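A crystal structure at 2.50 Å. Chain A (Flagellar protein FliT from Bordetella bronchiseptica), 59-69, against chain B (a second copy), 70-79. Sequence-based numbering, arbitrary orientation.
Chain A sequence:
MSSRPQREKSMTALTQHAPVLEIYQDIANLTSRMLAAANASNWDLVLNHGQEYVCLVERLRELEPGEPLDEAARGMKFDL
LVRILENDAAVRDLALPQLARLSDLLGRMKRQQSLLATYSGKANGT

Chain A (59-69) RLRELEPGEPL
Chain B, residues 70-79: DEAARGMKFD

What backbones meet here? Chain A ends a helix at A:Leu63; A:Glu64 (phi/psi -112/149) leaves helical geometry, and cis peptides precede A:Pro65 and A:Glu67. Chain B is helical from B:Glu71 through B:Asp79, capped by B:Asp70, whose OD2 accepts from B:Ala73 N at 2.8 Å. A:Glu64 to A:Pro68 runs roughly opposite to this helix. The CA atoms of A:Pro65 and B:Gly75 lie 5.8 Å apart, those of A:Gly66 and B:Glu71 7.1 Å.

What does B:Phe78, the largest contributor, touch? Its t rotamer (chi2 67°) carries the ring into chain A. A:Glu64 CB sits over one face of the B:Phe78 ring, 3.6 Å from its centroid and 19° off the normal, a CH-pi contact. A:Arg61 CG meets the edge, 3.7 Å from B:Phe78 CZ, and A:Leu60 CD2 adds apolar packing 3.9 Å from B:Phe78 CE1.

How does A:Pro65 fit? Its C-gamma endo ring rests on the helix: A:Pro65 CG lies 3.7 Å from B:Gly75 CA and 4.0 Å from B:Phe78 CB.

Does B:Arg74 bond across? No hydrogen bond crosses. With chi angles -58°, -158°, -45° and -71°, B:Arg74 NH2 lies 3.0 Å from A:Pro68 N, which has no hydrogen to share, and 3.5 Å from A:Gly66 CA. A:Pro68 CA covers one guanidinium face and A:Gly66 CA its edge, so the contact is packing. Within chain B, NH2 of B:Arg74 forms a salt bridge with B:Glu71 OE2 at 3.3 Å, its hydrogen bond weak. A:Gly66 has phi 81°, which favours glycine.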

# COMPACT_ATOMS: atom_id res chain seq x y z
N ARG A 59 8.32 -7.17 11.07
CA ARG A 59 9.38 -6.62 11.93
C ARG A 59 8.93 -5.29 12.48
O ARG A 59 9.16 -4.98 13.64
CB ARG A 59 10.71 -6.45 11.18
CG ARG A 59 11.95 -6.73 12.08
N LEU A 60 8.28 -4.51 11.63
CA LEU A 60 7.64 -3.28 12.02
C LEU A 60 6.68 -3.53 13.16
O LEU A 60 6.59 -2.76 14.09
CB LEU A 60 6.83 -2.69 10.86
CG LEU A 60 6.73 -1.17 10.76
CD1 LEU A 60 5.48 -0.71 9.99
CD2 LEU A 60 6.74 -0.60 12.11
N ARG A 61 5.94 -4.62 13.04
CA ARG A 61 4.90 -4.92 13.99
C ARG A 61 5.43 -5.29 15.40
O ARG A 61 4.75 -5.07 16.41
CB ARG A 61 3.98 -5.99 13.40
CG ARG A 61 2.60 -5.43 13.17
CD ARG A 61 1.99 -5.76 11.86
NE ARG A 61 1.40 -7.09 11.71
CZ ARG A 61 0.46 -7.65 12.47
NH1 ARG A 61 -0.02 -7.09 13.56
NH2 ARG A 61 0.04 -8.87 12.13
N GLU A 62 6.67 -5.77 15.47
CA GLU A 62 7.34 -6.10 16.73
C GLU A 62 7.82 -4.83 17.49
O GLU A 62 7.67 -4.76 18.70
CB GLU A 62 8.47 -7.11 16.47
CG GLU A 62 8.04 -8.12 15.42
CD GLU A 62 8.82 -9.42 15.39
OE1 GLU A 62 8.47 -10.33 16.17
OE2 GLU A 62 9.73 -9.54 14.53
N LEU A 63 8.36 -3.84 16.78
CA LEU A 63 8.77 -2.53 17.36
C LEU A 63 7.59 -1.58 17.71
O LEU A 63 7.69 -0.74 18.62
CB LEU A 63 9.71 -1.79 16.39
CG LEU A 63 11.21 -2.11 16.27
N GLU A 64 6.48 -1.70 16.98
CA GLU A 64 5.43 -0.71 17.07
C GLU A 64 4.16 -1.27 17.71
O GLU A 64 3.86 -2.46 17.54
CB GLU A 64 5.12 -0.17 15.66
CG GLU A 64 6.12 0.85 15.15
CD GLU A 64 5.73 2.29 15.48
OE1 GLU A 64 5.36 2.57 16.64
OE2 GLU A 64 5.81 3.16 14.58
N PRO A 65 3.39 -0.41 18.41
CA PRO A 65 3.72 1.03 18.60
C PRO A 65 4.61 1.39 19.80
O PRO A 65 5.14 0.50 20.54
CB PRO A 65 2.33 1.71 18.76
CG PRO A 65 1.33 0.62 18.84
CD PRO A 65 2.08 -0.71 19.00
N GLY A 66 4.78 2.72 19.93
CA GLY A 66 5.56 3.33 21.00
C GLY A 66 7.05 3.30 20.68
O GLY A 66 7.47 2.93 19.55
N GLU A 67 7.86 3.81 21.64
CA GLU A 67 7.39 4.77 22.66
C GLU A 67 7.10 6.01 21.79
O GLU A 67 7.20 5.87 20.53
CB GLU A 67 8.52 4.99 23.70
CG GLU A 67 9.02 3.69 24.45
CD GLU A 67 8.45 3.52 25.92
OE1 GLU A 67 7.28 3.98 26.22
OE2 GLU A 67 9.18 2.91 26.77
N PRO A 68 6.73 7.20 22.38
CA PRO A 68 6.40 8.35 21.49
C PRO A 68 7.57 8.63 20.55
O PRO A 68 8.57 7.89 20.64
CB PRO A 68 6.18 9.55 22.46
CG PRO A 68 6.19 8.97 23.90
CD PRO A 68 6.99 7.66 23.77
N LEU A 69 7.48 9.64 19.68
CA LEU A 69 8.57 10.00 18.74
C LEU A 69 8.92 11.51 18.80
O LEU A 69 8.11 12.32 19.23
CB LEU A 69 8.24 9.54 17.30
CG LEU A 69 8.76 8.17 16.87
N ASP B 70 -1.41 10.91 21.72
CA ASP B 70 -1.32 10.07 22.94
C ASP B 70 -1.21 8.57 22.59
O ASP B 70 -1.34 8.20 21.41
CB ASP B 70 -2.45 10.38 23.94
CG ASP B 70 -3.75 9.68 23.62
OD1 ASP B 70 -4.75 9.93 24.33
OD2 ASP B 70 -3.78 8.86 22.69
N GLU B 71 -0.97 7.71 23.59
CA GLU B 71 -0.50 6.33 23.32
C GLU B 71 -1.62 5.47 22.70
O GLU B 71 -1.37 4.74 21.71
CB GLU B 71 0.11 5.68 24.59
CG GLU B 71 0.77 4.28 24.35
CD GLU B 71 2.14 4.08 25.06
OE1 GLU B 71 2.15 3.97 26.31
OE2 GLU B 71 3.19 4.01 24.35
N ALA B 72 -2.83 5.59 23.28
CA ALA B 72 -4.05 5.00 22.74
C ALA B 72 -4.24 5.40 21.29
O ALA B 72 -4.62 4.58 20.46
CB ALA B 72 -5.26 5.45 23.55
N ALA B 73 -3.96 6.66 20.99
CA ALA B 73 -4.11 7.20 19.65
C ALA B 73 -3.03 6.66 18.71
O ALA B 73 -3.28 6.47 17.55
CB ALA B 73 -4.07 8.72 19.69
N ARG B 74 -1.83 6.42 19.23
CA ARG B 74 -0.76 5.90 18.38
C ARG B 74 -0.97 4.41 18.13
O ARG B 74 -0.66 3.94 17.05
CB ARG B 74 0.64 6.21 18.95
CG ARG B 74 0.93 7.72 19.17
CD ARG B 74 2.46 8.10 19.21
NE ARG B 74 3.25 7.18 20.04
CZ ARG B 74 3.20 7.12 21.37
NH1 ARG B 74 2.41 7.93 22.07
NH2 ARG B 74 3.96 6.24 22.01
N GLY B 75 -1.51 3.69 19.10
CA GLY B 75 -1.92 2.31 18.87
C GLY B 75 -2.99 2.21 17.81
O GLY B 75 -3.00 1.33 16.97
N MSE B 76 -3.92 3.16 17.85
CA MSE B 76 -5.00 3.22 16.87
C MSE B 76 -4.51 3.46 15.45
O MSE B 76 -4.90 2.75 14.53
CB MSE B 76 -5.91 4.37 17.26
CG MSE B 76 -7.36 4.28 16.82
SE MSE B 76 -8.48 4.84 18.37
CE MSE B 76 -7.37 6.18 19.36
N LYS B 77 -3.67 4.49 15.30
CA LYS B 77 -3.05 4.82 14.02
C LYS B 77 -2.23 3.65 13.50
O LYS B 77 -2.35 3.29 12.32
CB LYS B 77 -2.09 6.02 14.16
CG LYS B 77 -1.50 6.50 12.81
CD LYS B 77 -0.29 7.46 12.96
CE LYS B 77 1.07 6.76 12.67
NZ LYS B 77 1.90 7.57 11.70
N PHE B 78 -1.38 3.08 14.37
CA PHE B 78 -0.52 1.99 13.94
C PHE B 78 -1.33 0.79 13.41
O PHE B 78 -1.00 0.27 12.37
CB PHE B 78 0.41 1.50 15.03
CG PHE B 78 1.25 0.40 14.56
CD1 PHE B 78 2.21 0.65 13.58
CD2 PHE B 78 1.00 -0.91 14.94
CE1 PHE B 78 2.98 -0.39 13.04
CE2 PHE B 78 1.74 -1.95 14.42
CZ PHE B 78 2.74 -1.70 13.48
N ASP B 79 -2.39 0.41 14.13
CA ASP B 79 -3.36 -0.61 13.69
C ASP B 79 -3.98 -0.36 12.33
O ASP B 79 -4.28 -1.32 11.62
CB ASP B 79 -4.52 -0.76 14.69
CG ASP B 79 -4.08 -1.39 15.97
OD1 ASP B 79 -3.00 -2.01 15.98
OD2 ASP B 79 -4.81 -1.28 16.98